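Local coordinates for protein ADP/ATP-dependent NAD(P)H-hydrate dehydratase (Bacillus subtilis, PDB 3RPZ) that repairs damaged nicotinamide cofactors, dehydrating hydrated NAD(P)H back to NAD(P)H at the expense of ADP or ATP, at residues A45-L58 / D219-C231. Residues are numbered along the deposited sequence; the frame is centred on the assembly and turned at random.
Sequences AALLAGLGAMRSGL and DTLTGMILGMLCC. With NPW (beta-6-hydroxy-1,4,5,6-tetrahydronicotinamide adenine dinucleotide phosphate), chain D.
With CG of Asp219 anti to its carbonyl carbon (chi1 -54°), the carboxylate extends past the methyl of Ala45 to the hydrated cofactor NPW; the same setting in Ser56 (chi1 -65°) sets OG against Met224 CA and CG. Asp219 OD2 accepts the hydroxyl O6C of NPW at 2.6 Å and OD1 the ribose O2B, while Ala45 N donates to the carboxamide O7C, so both helices grip the substrate at one end of their interface. Thr220 OG1 lies against Leu48 CB, and a water joins it to Leu48 O. Further along, Gly52, Gly223 and Gly227 let the backbones approach until the axes are 6.4 Å apart, crossing at -31°. CA-H...O contacts line this seam: Gly223 CA meets Ala49 O at 3.2 Å and Ala53 CA meets Gly223 O at 3.0 Å. Ser56 OG donates a hydrogen bond to Gly52 O (2.8 Å), nearly in line with the C=O. Beyond it, Cys231 SG reaches Ser56 O and Leu58 CB packs on Cys230 CB at 3.8 Å. Helix 264-277 covers Leu48, Ser56 and Met228; helix 217-231 also packs on helix 235-256 and on Ile129 of the central strand 128-130.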
ATOM      1  N   ALA A  45      -7.302   9.325  10.610  1.00 12.27           N
ATOM      2  CA  ALA A  45      -6.535  10.003  11.651  1.00 11.55           C
ATOM      3  C   ALA A  45      -5.762   9.039  12.529  1.00 12.02           C
ATOM      4  O   ALA A  45      -4.674   9.404  13.035  1.00 12.76           O
ATOM      5  CB  ALA A  45      -7.452  10.886  12.515  1.00 14.01           C
ATOM      6  N   ALA A  46      -6.312   7.830  12.748  1.00 12.44           N
ATOM      7  CA  ALA A  46      -5.575   6.857  13.527  1.00 11.63           C
ATOM      8  C   ALA A  46      -4.345   6.339  12.840  1.00 11.90           C
ATOM      9  O   ALA A  46      -3.305   6.115  13.466  1.00 12.72           O
ATOM     10  CB  ALA A  46      -6.487   5.699  13.983  1.00 12.71           C
ATOM     11  N   LEU A  47      -4.444   6.088  11.536  1.00 12.01           N
ATOM     12  CA  LEU A  47      -3.286   5.676  10.740  1.00 11.13           C
ATOM     13  C   LEU A  47      -2.248   6.802  10.702  1.00 11.97           C
ATOM     14  O   LEU A  47      -1.075   6.564  10.847  1.00 12.32           O
ATOM     15  CB  LEU A  47      -3.700   5.255   9.320  1.00 12.25           C
ATOM     16  CG  LEU A  47      -2.596   4.842   8.380  1.00 12.63           C
ATOM     17  CD1 LEU A  47      -1.620   3.781   8.968  1.00 14.86           C
ATOM     18  CD2 LEU A  47      -3.212   4.326   7.076  1.00 14.24           C
ATOM     19  N   LEU A  48      -2.703   8.042  10.505  1.00 11.61           N
ATOM     20  CA  LEU A  48      -1.799   9.157  10.449  1.00 11.83           C
ATOM     21  C   LEU A  48      -1.018   9.351  11.742  1.00 11.37           C
ATOM     22  O   LEU A  48       0.195   9.484  11.761  1.00 12.06           O
ATOM     23  CB  LEU A  48      -2.554  10.423  10.067  1.00 12.37           C
ATOM     24  CG  LEU A  48      -3.128  10.454   8.659  1.00 12.41           C
ATOM     25  CD1 LEU A  48      -3.993  11.714   8.543  1.00 14.89           C
ATOM     26  CD2 LEU A  48      -2.045  10.436   7.604  1.00 14.63           C
ATOM     27  N   ALA A  49      -1.752   9.327  12.873  1.00 11.35           N
ATOM     28  CA  ALA A  49      -1.097   9.499  14.150  1.00 11.24           C
ATOM     29  C   ALA A  49      -0.251   8.273  14.489  1.00 12.13           C
ATOM     30  O   ALA A  49       0.816   8.391  15.087  1.00 12.55           O
ATOM     31  CB  ALA A  49      -2.157   9.775  15.247  1.00 12.51           C
ATOM     32  N   GLY A  50      -0.704   7.081  14.118  1.00 11.88           N
ATOM     33  CA  GLY A  50       0.083   5.876  14.389  1.00 11.62           C
ATOM     34  C   GLY A  50       1.401   5.861  13.666  1.00 12.21           C
ATOM     35  O   GLY A  50       2.433   5.525  14.237  1.00 13.08           O
ATOM     36  N   LEU A  51       1.400   6.218  12.392  1.00 11.85           N
ATOM     37  CA  LEU A  51       2.639   6.349  11.616  1.00 12.56           C
ATOM     38  C   LEU A  51       3.532   7.414  12.198  1.00 12.68           C
ATOM     39  O   LEU A  51       4.728   7.188  12.381  1.00 13.16           O
ATOM     40  CB  LEU A  51       2.286   6.712  10.162  1.00 13.34           C
ATOM     41  CG  LEU A  51       1.786   5.659   9.271  1.00 15.98           C
ATOM     42  CD1 LEU A  51       1.046   6.236   8.087  1.00 16.89           C
ATOM     43  CD2 LEU A  51       2.903   4.702   8.800  1.00 17.96           C
ATOM     44  N   GLY A  52       2.979   8.582  12.576  1.00 12.08           N
ATOM     45  CA  GLY A  52       3.800   9.593  13.212  1.00 12.60           C
ATOM     46  C   GLY A  52       4.464   9.092  14.470  1.00 12.92           C
ATOM     47  O   GLY A  52       5.634   9.381  14.735  1.00 12.81           O
ATOM     48  N   ALA A  53       3.744   8.336  15.277  1.00 12.50           N
ATOM     49  CA  ALA A  53       4.250   7.832  16.546  1.00 12.11           C
ATOM     50  C   ALA A  53       5.357   6.792  16.325  1.00 12.45           C
ATOM     51  O   ALA A  53       6.414   6.894  16.953  1.00 12.56           O
ATOM     52  CB  ALA A  53       3.091   7.307  17.401  1.00 12.63           C
ATOM     53  N   MET A  54       5.076   5.798  15.493  1.00 12.62           N
ATOM     54  CA  MET A  54       6.059   4.733  15.335  1.00 12.40           C
ATOM     55  C   MET A  54       7.300   5.209  14.630  1.00 13.24           C
ATOM     56  O   MET A  54       8.384   4.663  14.861  1.00 14.16           O
ATOM     57  CB  MET A  54       5.460   3.489  14.697  1.00 12.74           C
ATOM     58  CG  MET A  54       4.308   2.928  15.493  1.00 13.45           C
ATOM     59  SD  MET A  54       4.081   1.142  15.257  1.00 14.61           S
ATOM     60  CE  MET A  54       5.422   0.597  16.223  1.00 15.41           C
ATOM     61  N   ARG A  55       7.180   6.226  13.773  1.00 12.36           N
ATOM     62  CA  ARG A  55       8.349   6.847  13.164  1.00 12.70           C
ATOM     63  C   ARG A  55       9.178   7.641  14.143  1.00 13.70           C
ATOM     64  O   ARG A  55      10.318   7.986  13.826  1.00 14.99           O
ATOM     65  CB  ARG A  55       7.885   7.790  12.054  1.00 13.16           C
ATOM     66  CG  ARG A  55       7.552   7.131  10.739  1.00 13.22           C
ATOM     67  CD  ARG A  55       8.776   6.618  10.024  1.00 14.31           C
ATOM     68  NE  ARG A  55       8.498   6.204   8.689  1.00 14.76           N
ATOM     69  CZ  ARG A  55       9.198   5.324   7.998  1.00 14.61           C
ATOM     70  NH1 ARG A  55      10.201   4.692   8.510  1.00 14.30           N
ATOM     71  NH2 ARG A  55       8.845   5.080   6.744  1.00 17.35           N
ATOM     72  N   SER A  56       8.644   7.999  15.304  1.00 12.97           N
ATOM     73  CA  SER A  56       9.240   8.967  16.195  1.00 13.08           C
ATOM     74  C   SER A  56       9.904   8.412  17.418  1.00 13.76           C
ATOM     75  O   SER A  56       9.988   9.056  18.462  1.00 14.55           O
ATOM     76  CB  SER A  56       8.257  10.069  16.524  1.00 14.21           C
ATOM     77  OG  SER A  56       7.953  10.795  15.323  1.00 15.13           O
ATOM     78  N   GLY A  57      10.418   7.183  17.339  1.00 14.02           N
ATOM     79  CA  GLY A  57      11.380   6.704  18.318  1.00 14.30           C
ATOM     80  C   GLY A  57      10.861   5.956  19.548  1.00 14.31           C
ATOM     81  O   GLY A  57      11.642   5.671  20.443  1.00 14.53           O
ATOM     82  N   LEU A  58       9.572   5.624  19.567  1.00 13.38           N
ATOM     83  CA  LEU A  58       9.021   4.749  20.614  1.00 13.37           C
ATOM     84  C   LEU A  58       9.569   3.317  20.469  1.00 13.69           C
ATOM     85  O   LEU A  58      10.298   2.989  19.516  1.00 14.05           O
ATOM     86  CB  LEU A  58       7.498   4.843  20.660  1.00 13.19           C
ATOM     87  CG  LEU A  58       6.758   4.578  19.332  1.00 13.23           C
ATOM     88  CD1 LEU A  58       7.029   3.147  18.797  1.00 14.56           C
ATOM     89  CD2 LEU A  58       5.255   4.751  19.521  1.00 15.18           C
ATOM     90  N   ASP A 219      -3.027  15.536  12.856  1.00 12.72           N
ATOM     91  CA  ASP A 219      -3.148  14.169  13.347  1.00 11.97           C
ATOM     92  C   ASP A 219      -1.769  13.509  13.359  1.00 12.82           C
ATOM     93  O   ASP A 219      -1.371  12.836  14.333  1.00 12.89           O
ATOM     94  CB  ASP A 219      -4.192  13.402  12.522  1.00 12.73           C
ATOM     95  CG  ASP A 219      -5.512  14.083  12.472  1.00 14.22           C
ATOM     96  OD1 ASP A 219      -6.004  14.575  13.534  1.00 13.42           O
ATOM     97  OD2 ASP A 219      -6.111  14.152  11.370  1.00 14.45           O
ATOM     98  N   THR A 220      -1.004  13.649  12.254  1.00 11.95           N
ATOM     99  CA  THR A 220       0.358  13.200  12.214  1.00 12.10           C
ATOM    100  C   THR A 220       1.201  13.808  13.377  1.00 11.67           C
ATOM    101  O   THR A 220       2.006  13.137  14.022  1.00 12.98           O
ATOM    102  CB  THR A 220       0.959  13.559  10.866  1.00 12.67           C
ATOM    103  OG1 THR A 220       0.255  12.881   9.815  1.00 13.27           O
ATOM    104  CG2 THR A 220       2.434  13.184  10.791  1.00 13.24           C
ATOM    105  N   LEU A 221       1.079  15.131  13.576  1.00 12.16           N
ATOM    106  CA  LEU A 221       1.826  15.800  14.628  1.00 12.34           C
ATOM    107  C   LEU A 221       1.558  15.168  15.988  1.00 12.05           C
ATOM    108  O   LEU A 221       2.503  14.936  16.755  1.00 12.38           O
ATOM    109  CB  LEU A 221       1.551  17.313  14.656  1.00 12.92           C
ATOM    110  CG  LEU A 221       2.207  18.026  15.814  1.00 12.64           C
ATOM    111  CD1 LEU A 221       3.721  18.016  15.705  1.00 13.94           C
ATOM    112  CD2 LEU A 221       1.686  19.481  15.884  1.00 14.55           C
ATOM    113  N   THR A 222       0.295  14.891  16.323  1.00 11.62           N
ATOM    114  CA  THR A 222      -0.010  14.282  17.618  1.00 12.39           C
ATOM    115  C   THR A 222       0.777  13.002  17.809  1.00 12.49           C
ATOM    116  O   THR A 222       1.352  12.724  18.847  1.00 13.06           O
ATOM    117  CB  THR A 222      -1.502  14.029  17.697  1.00 11.51           C
ATOM    118  OG1 THR A 222      -2.139  15.307  17.732  1.00 13.35           O
ATOM    119  CG2 THR A 222      -1.892  13.222  18.938  1.00 13.56           C
ATOM    120  N   GLY A 223       0.819  12.202  16.753  1.00 12.55           N
ATOM    121  CA  GLY A 223       1.632  10.976  16.799  1.00 12.44           C
ATOM    122  C   GLY A 223       3.110  11.214  16.971  1.00 12.23           C
ATOM    123  O   GLY A 223       3.789  10.539  17.767  1.00 12.97           O
ATOM    124  N   MET A 224       3.643  12.183  16.245  1.00 12.23           N
ATOM    125  CA  MET A 224       5.058  12.512  16.400  1.00 12.16           C
ATOM    126  C   MET A 224       5.406  12.923  17.851  1.00 12.66           C
ATOM    127  O   MET A 224       6.403  12.494  18.424  1.00 13.63           O
ATOM    128  CB  MET A 224       5.485  13.572  15.411  1.00 12.29           C
ATOM    129  CG  MET A 224       5.496  13.098  14.005  1.00 12.29           C
ATOM    130  SD  MET A 224       5.934  14.384  12.801  1.00 14.21           S
ATOM    131  CE  MET A 224       7.541  14.875  13.351  1.00 17.84           C
ATOM    132  N   ILE A 225       4.550  13.753  18.461  1.00 12.37           N
ATOM    133  CA  ILE A 225       4.762  14.120  19.864  1.00 13.13           C
ATOM    134  C   ILE A 225       4.745  12.863  20.756  1.00 13.44           C
ATOM    135  O   ILE A 225       5.607  12.693  21.622  1.00 14.27           O
ATOM    136  CB  ILE A 225       3.740  15.124  20.348  1.00 13.31           C
ATOM    137  CG1 ILE A 225       3.813  16.416  19.530  1.00 14.48           C
ATOM    138  CG2 ILE A 225       4.015  15.534  21.785  1.00 15.89           C
ATOM    139  CD1 ILE A 225       2.635  17.425  19.773  1.00 15.52           C
ATOM    140  N   LEU A 226       3.791  11.971  20.514  1.00 12.55           N
ATOM    141  CA  LEU A 226       3.652  10.765  21.300  1.00 13.28           C
ATOM    142  C   LEU A 226       4.928   9.915  21.253  1.00 13.49           C
ATOM    143  O   LEU A 226       5.434   9.481  22.256  1.00 13.70           O
ATOM    144  CB  LEU A 226       2.463   9.955  20.801  1.00 13.22           C
ATOM    145  CG  LEU A 226       2.190   8.632  21.537  1.00 13.18           C
ATOM    146  CD1 LEU A 226       1.872   8.879  23.021  1.00 15.01           C
ATOM    147  CD2 LEU A 226       1.042   7.856  20.854  1.00 13.28           C
ATOM    148  N   GLY A 227       5.437   9.674  20.063  1.00 12.73           N
ATOM    149  CA  GLY A 227       6.675   8.916  19.946  1.00 13.82           C
ATOM    150  C   GLY A 227       7.860   9.645  20.564  1.00 13.80           C
ATOM    151  O   GLY A 227       8.685   9.033  21.277  1.00 14.62           O
ATOM    152  N   MET A 228       7.985  10.955  20.319  1.00 13.55           N
ATOM    153  CA  MET A 228       9.139  11.667  20.863  1.00 14.64           C
ATOM    154  C   MET A 228       9.155  11.695  22.379  1.00 14.39           C
ATOM    155  O   MET A 228      10.211  11.636  23.013  1.00 15.10           O
ATOM    156  CB  MET A 228       9.323  13.024  20.194  1.00 16.40           C
ATOM    157  CG  MET A 228      10.077  12.821  18.703  1.00 16.78           C
ATOM    158  SD  MET A 228      10.270  14.456  18.075  1.00 20.70           S
ATOM    159  CE  MET A 228      10.211  13.945  16.363  1.00 20.38           C
ATOM    160  N   LEU A 229       7.986  11.685  22.992  1.00 13.54           N
ATOM    161  CA  LEU A 229       7.899  11.604  24.474  1.00 14.50           C
ATOM    162  C   LEU A 229       8.506  10.318  25.006  1.00 14.54           C
ATOM    163  O   LEU A 229       8.893  10.235  26.190  1.00 17.08           O
ATOM    164  CB  LEU A 229       6.447  11.698  24.943  1.00 14.21           C
ATOM    165  CG  LEU A 229       5.829  13.091  24.877  1.00 14.04           C
ATOM    166  CD1 LEU A 229       4.301  12.966  24.971  1.00 16.31           C
ATOM    167  CD2 LEU A 229       6.399  13.988  25.996  1.00 15.68           C
ATOM    168  N   CYS A 230       8.504   9.280  24.169  1.00 14.53           N
ATOM    169  CA  CYS A 230       9.045   7.989  24.580  1.00 14.25           C
ATOM    170  C   CYS A 230      10.547   7.897  24.500  1.00 15.86           C
ATOM    171  O   CYS A 230      11.167   7.079  25.206  1.00 17.61           O
ATOM    172  CB  CYS A 230       8.405   6.861  23.744  1.00 14.53           C
ATOM    173  SG  CYS A 230       6.644   6.672  24.045  1.00 15.64           S
ATOM    174  N   CYS A 231      11.199   8.694  23.671  1.00 15.49           N
ATOM    175  CA  CYS A 231      12.661   8.596  23.484  1.00 16.63           C
ATOM    176  C   CYS A 231      13.442   9.771  24.030  1.00 17.01           C
ATOM    177  O   CYS A 231      14.657   9.659  24.190  1.00 18.53           O
ATOM    178  CB  CYS A 231      13.025   8.353  22.030  1.00 16.17           C
ATOM    179  SG  CYS A 231      12.486   9.596  20.831  1.00 16.80           S
TER
HETATM  180  P   NPW D 279     -12.326  28.687   9.384  1.00 27.35           P
HETATM  181  O1  NPW D 279     -13.731  28.130   9.364  1.00 34.10           O
HETATM  182  O2  NPW D 279     -11.369  28.172   8.357  1.00 27.87           O
HETATM  183  O3  NPW D 279     -12.259  30.222   9.476  1.00 28.34           O
HETATM  184  PA  NPW D 279     -12.703  21.663  13.279  1.00 19.62           P
HETATM  185  PB  NPW D 279     -10.859  19.716  12.150  1.00 15.67           P
HETATM  186  C1A NPW D 279     -10.748  26.973  12.521  1.00 19.91           C
HETATM  187  C1B NPW D 279     -10.417  15.039  12.484  1.00 14.60           C
HETATM  188  N1C NPW D 279      -9.673  14.901  11.255  1.00 14.20           N
HETATM  189  N1D NPW D 279      -6.668  29.988  11.924  1.00 19.48           N
HETATM  190  C2A NPW D 279     -11.556  26.945  11.225  1.00 22.24           C
HETATM  191  O2A NPW D 279     -11.723  28.291  10.831  1.00 24.41           O
HETATM  192  C2B NPW D 279      -9.648  15.707  13.630  1.00 13.39           C
HETATM  193  O2B NPW D 279      -8.703  14.849  14.219  1.00 13.93           O
HETATM  194  C2C NPW D 279      -9.555  13.784  10.588  1.00 15.64           C
HETATM  195  C2D NPW D 279      -7.968  30.298  12.035  1.00 18.58           C
HETATM  196  C3A NPW D 279     -12.846  26.270  11.658  1.00 23.53           C
HETATM  197  O3A NPW D 279     -13.753  27.175  12.323  1.00 25.87           O
HETATM  198  C3B NPW D 279     -10.847  16.032  14.544  1.00 14.84           C
HETATM  199  O3B NPW D 279     -11.159  14.844  15.283  1.00 15.34           O
HETATM  200  C3C NPW D 279      -9.060  13.468   9.427  1.00 14.09           C
HETATM  201  N3D NPW D 279      -9.014  29.469  12.188  1.00 19.07           N
HETATM  202  C4B NPW D 279     -11.958  16.343  13.530  1.00 13.35           C
HETATM  203  O4B NPW D 279     -11.530  15.872  12.219  1.00 14.80           O
HETATM  204  C4C NPW D 279      -8.529  14.636   8.604  1.00 13.47           C
HETATM  205  C4D NPW D 279      -8.607  28.195  12.260  1.00 18.68           C
HETATM  206  O4D NPW D 279     -11.115  25.760  13.184  1.00 19.02           O
HETATM  207  C4E NPW D 279     -12.327  25.263  12.665  1.00 19.85           C
HETATM  208  C5A NPW D 279      -7.264  27.749  12.121  1.00 17.30           C
HETATM  209  C5B NPW D 279     -12.271  17.838  13.416  1.00 14.40           C
HETATM  210  O5B NPW D 279     -11.064  18.593  13.289  1.00 15.00           O
HETATM  211  C5C NPW D 279      -9.178  15.923   9.080  1.00 13.27           C
HETATM  212  C5E NPW D 279     -12.021  23.904  12.033  1.00 20.60           C
HETATM  213  O5E NPW D 279     -11.813  22.963  13.080  1.00 21.11           O
HETATM  214  C6C NPW D 279      -9.039  16.097  10.618  1.00 14.57           C
HETATM  215  O6C NPW D 279      -7.687  16.211  11.052  1.00 15.24           O
HETATM  216  C6D NPW D 279      -6.218  28.713  11.944  1.00 18.12           C
HETATM  217  N6D NPW D 279      -4.926  28.457  11.819  1.00 18.74           N
HETATM  218  N7A NPW D 279      -7.138  26.374  12.167  1.00 18.49           N
HETATM  219  C7C NPW D 279      -8.922  12.123   8.949  1.00 13.93           C
HETATM  220  N7C NPW D 279      -8.359  11.923   7.766  1.00 14.52           N
HETATM  221  O7C NPW D 279      -9.374  11.163   9.624  1.00 13.38           O
HETATM  222  C8A NPW D 279      -8.450  25.946  12.325  1.00 16.64           C
HETATM  223  N9A NPW D 279      -9.298  27.085  12.386  1.00 18.56           N
HETATM  224  OA1 NPW D 279     -14.117  21.892  12.943  1.00 26.53           O
HETATM  225  OA2 NPW D 279     -12.300  21.322  14.626  1.00 23.52           O
HETATM  226  OA3 NPW D 279     -12.176  20.620  12.175  1.00 16.74           O
HETATM  227  OB1 NPW D 279      -9.645  20.431  12.544  1.00 15.07           O
HETATM  228  OB2 NPW D 279     -10.913  19.097  10.789  1.00 17.10           O
HETATM  229  O   HOH W   1       1.394  10.311   9.338  1.00 13.74           O